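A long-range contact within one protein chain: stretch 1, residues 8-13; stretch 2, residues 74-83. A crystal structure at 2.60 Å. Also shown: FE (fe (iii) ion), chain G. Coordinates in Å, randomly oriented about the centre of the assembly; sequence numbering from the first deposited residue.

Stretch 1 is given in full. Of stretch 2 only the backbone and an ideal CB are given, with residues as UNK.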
# COMPACT_ATOMS: atom_id res chain seq x y z
N PHE A 8 12.77 -15.47 -20.74
CA PHE A 8 11.68 -15.57 -19.77
C PHE A 8 12.12 -16.16 -18.45
O PHE A 8 13.24 -16.63 -18.31
CB PHE A 8 10.54 -16.41 -20.33
CG PHE A 8 9.80 -15.75 -21.46
CD1 PHE A 8 8.82 -14.79 -21.20
CD2 PHE A 8 10.10 -16.06 -22.79
CE1 PHE A 8 8.16 -14.14 -22.24
CE2 PHE A 8 9.44 -15.41 -23.85
CZ PHE A 8 8.47 -14.46 -23.57
N TYR A 9 11.23 -16.13 -17.47
CA TYR A 9 11.54 -16.65 -16.16
C TYR A 9 11.32 -18.15 -16.13
O TYR A 9 10.41 -18.67 -16.78
CB TYR A 9 10.66 -15.96 -15.11
CG TYR A 9 11.05 -14.53 -14.83
CD1 TYR A 9 12.22 -14.24 -14.13
CD2 TYR A 9 10.24 -13.47 -15.25
CE1 TYR A 9 12.57 -12.93 -13.85
CE2 TYR A 9 10.59 -12.16 -14.98
CZ TYR A 9 11.75 -11.89 -14.28
OH TYR A 9 12.12 -10.59 -14.04
N GLU A 10 12.15 -18.86 -15.36
CA GLU A 10 11.90 -20.26 -15.06
C GLU A 10 12.00 -20.58 -13.58
O GLU A 10 12.76 -19.93 -12.84
CB GLU A 10 12.89 -21.12 -15.84
CG GLU A 10 12.63 -21.09 -17.34
CD GLU A 10 13.74 -21.75 -18.13
OE1 GLU A 10 13.57 -21.93 -19.36
OE2 GLU A 10 14.78 -22.09 -17.51
N LEU A 11 11.24 -21.57 -13.13
CA LEU A 11 11.35 -22.03 -11.75
C LEU A 11 12.75 -22.59 -11.52
O LEU A 11 13.15 -23.56 -12.16
CB LEU A 11 10.32 -23.11 -11.47
CG LEU A 11 10.23 -23.54 -10.00
CD1 LEU A 11 9.70 -22.36 -9.16
CD2 LEU A 11 9.31 -24.76 -9.85
N PRO A 12 13.52 -21.97 -10.62
CA PRO A 12 14.84 -22.51 -10.29
C PRO A 12 14.71 -23.79 -9.49
O PRO A 12 13.78 -23.94 -8.71
CB PRO A 12 15.48 -21.38 -9.49
CG PRO A 12 14.31 -20.81 -8.78
CD PRO A 12 13.22 -20.77 -9.83
N GLU A 13 15.64 -24.71 -9.70
CA GLU A 13 15.71 -25.90 -8.87
C GLU A 13 16.08 -25.46 -7.46
O GLU A 13 16.77 -24.46 -7.27
CB GLU A 13 16.77 -26.84 -9.42
CG GLU A 13 16.77 -26.91 -10.94
CD GLU A 13 16.53 -28.32 -11.46
OE1 GLU A 13 17.39 -29.18 -11.20
OE2 GLU A 13 15.48 -28.56 -12.11
N UNK A 74 4.92 -9.85 -9.14
CA UNK A 74 5.35 -11.19 -9.52
C UNK A 74 6.84 -11.34 -9.60
O UNK A 74 7.38 -12.37 -9.23
CB UNK A 74 4.74 -11.57 -10.87
N UNK A 75 7.51 -10.31 -10.10
CA UNK A 75 8.96 -10.39 -10.22
C UNK A 75 9.59 -10.31 -8.83
O UNK A 75 10.57 -11.01 -8.53
CB UNK A 75 9.49 -9.28 -11.12
N UNK A 76 8.99 -9.48 -7.98
CA UNK A 76 9.31 -9.49 -6.56
C UNK A 76 9.12 -10.84 -5.90
O UNK A 76 10.01 -11.34 -5.20
CB UNK A 76 8.45 -8.45 -5.83
N UNK A 77 7.95 -11.44 -6.13
CA UNK A 77 7.75 -12.83 -5.78
C UNK A 77 8.85 -13.75 -6.27
O UNK A 77 9.43 -14.50 -5.49
CB UNK A 77 6.41 -13.31 -6.34
N UNK A 78 9.15 -13.69 -7.57
CA UNK A 78 10.19 -14.53 -8.13
C UNK A 78 11.55 -14.31 -7.47
O UNK A 78 12.22 -15.27 -7.09
CB UNK A 78 10.30 -14.28 -9.64
N UNK A 79 11.95 -13.04 -7.36
CA UNK A 79 13.27 -12.70 -6.84
C UNK A 79 13.44 -13.08 -5.37
O UNK A 79 14.45 -13.67 -5.01
CB UNK A 79 13.52 -11.20 -7.02
N UNK A 80 12.46 -12.76 -4.54
CA UNK A 80 12.55 -13.08 -3.11
C UNK A 80 12.57 -14.58 -2.81
O UNK A 80 13.33 -15.02 -1.92
CB UNK A 80 11.37 -12.44 -2.37
N UNK A 81 11.76 -15.37 -3.52
CA UNK A 81 11.78 -16.82 -3.31
C UNK A 81 13.15 -17.34 -3.76
O UNK A 81 13.72 -18.22 -3.12
CB UNK A 81 10.65 -17.51 -4.07
N UNK A 82 13.70 -16.77 -4.81
CA UNK A 82 15.02 -17.18 -5.27
C UNK A 82 16.10 -17.05 -4.19
O UNK A 82 16.85 -17.99 -3.95
CB UNK A 82 15.42 -16.35 -6.49
N UNK A 83 16.18 -15.89 -3.55
CA UNK A 83 17.15 -15.69 -2.47
C UNK A 83 16.80 -16.49 -1.22
O UNK A 83 17.68 -16.86 -0.46
CB UNK A 83 17.24 -14.20 -2.12
FE FE G . 6.26 -17.76 -0.47

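Stretch 2 is helical throughout, and stretch 1 runs past it as an extended strip without regular structure, so only positions spaced three or four apart can meet it.

Position 74 has nothing of stretch 1 within 5.5 Å of its ideal CB; the contact leaves the choice free. It is His 74, which makes no contact across.

At position 75 the CA-to-CB bond points sideways, and the ideal CB lies 4.1 Å from Tyr 9 OH, with the tyrosine ring beyond. A compact apolar group suits this space, such as alanine, valine or isoleucine; serine or threonine is also conceivable. The deposited Val 75, chi1 t, sets CG1 3.4 Å from Tyr 9 OH and CG2 4.0 Å from Tyr 9 CE2, packing against the end of the ring.

Positions 76 and 77 are out of reach. An ideal CB at 77 would be crowded by His 74 O, 3.2 Å away, while the helical angles at 76 would accept most residues. Both are glycine, Gly 76 and Gly 77.

Position 78 is the centre of the contact. Its CA-to-CB bond points toward stretch 1, and the ideal CB is 4.9 Å from Tyr 9 CD1. Stretch 1 offers an aromatic ring, the carbonyl and backbone N of Glu 10 and the apolar edge of Pro 12. Leucine, methionine or phenylalanine could fill the space, but a long side chain with a polar tip could also serve the backbone. Tyr 78, chi1 t, does both. Tyr 9 CD1 lies over one face of its ring, 3.7 Å from Tyr 78 CE2, with the two planes at 48°. Glu 10 O sits at the ring edge, 3.4 Å from Tyr 78 CE1, and Pro 12 CD is 4.1 Å from that same CE1. The hydroxyl reaches Glu 10 through a water, 2.9 Å from Tyr 78 OH and 3.0 Å from Glu 10 N, whose hydrogen the water accepts.

Positions 79 and 80 have no stretch 1 atom near; any helix-tolerant residue would do. They are Val 79 and Leu 80.

Position 81 points toward stretch 1 but stays beyond reach, while the iron lies nearby, favouring a ligand long enough to reach it, such as histidine or perhaps glutamate. His 81 binds FE through NE2 at 2.1 Å, and its ND1 donates to Gly 77 O at 2.9 Å.

Position 82 points sideways, its ideal CB 5.1 Å from Pro 12 CG. Leucine, isoleucine or methionine could close that gap. Leu 82 brings CD1 to 3.7 Å from Pro 12 CG.

Position 83, out of reach, is equally unconstrained by this contact; it is Phe 83.

Stretch 2 74-83: HVGGYVLHLF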
# COMPACT_ATOMS: atom_id res chain seq x y z
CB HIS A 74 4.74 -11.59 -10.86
CG HIS A 74 3.34 -12.07 -10.75
ND1 HIS A 74 2.31 -11.55 -11.50
CD2 HIS A 74 2.78 -12.99 -9.93
CE1 HIS A 74 1.18 -12.13 -11.15
NE2 HIS A 74 1.44 -13.01 -10.20
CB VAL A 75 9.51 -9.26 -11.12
CG1 VAL A 75 11.01 -9.24 -11.08
CG2 VAL A 75 9.01 -9.46 -12.56
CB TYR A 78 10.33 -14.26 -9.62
CG TYR A 78 11.52 -14.96 -10.24
CD1 TYR A 78 11.44 -16.27 -10.67
CD2 TYR A 78 12.75 -14.30 -10.35
CE1 TYR A 78 12.53 -16.92 -11.20
CE2 TYR A 78 13.85 -14.94 -10.88
CZ TYR A 78 13.74 -16.25 -11.30
OH TYR A 78 14.85 -16.88 -11.81
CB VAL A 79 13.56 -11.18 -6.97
CG1 VAL A 79 14.88 -10.86 -6.31
CG2 VAL A 79 13.62 -10.77 -8.42
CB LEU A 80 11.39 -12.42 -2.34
CG LEU A 80 11.48 -10.90 -2.21
CD1 LEU A 80 10.23 -10.31 -1.63
CD2 LEU A 80 12.67 -10.57 -1.35
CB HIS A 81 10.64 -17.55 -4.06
CG HIS A 81 9.30 -17.44 -3.37
ND1 HIS A 81 8.48 -16.35 -3.52
CD2 HIS A 81 8.61 -18.31 -2.58
CE1 HIS A 81 7.35 -16.54 -2.85
NE2 HIS A 81 7.41 -17.73 -2.27
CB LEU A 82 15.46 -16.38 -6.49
CG LEU A 82 16.81 -16.76 -7.12
CD1 LEU A 82 16.73 -18.19 -7.64
CD2 LEU A 82 17.15 -15.80 -8.27
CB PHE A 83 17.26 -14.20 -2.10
CG PHE A 83 18.05 -13.38 -3.08
CD1 PHE A 83 17.55 -13.08 -4.35
CD2 PHE A 83 19.32 -12.90 -2.76
CE1 PHE A 83 18.28 -12.34 -5.26
CE2 PHE A 83 20.06 -12.15 -3.67
CZ PHE A 83 19.54 -11.87 -4.93
O HOH W 1 14.69 -17.38 -14.62
O HOH W 2 5.66 -15.97 -0.83
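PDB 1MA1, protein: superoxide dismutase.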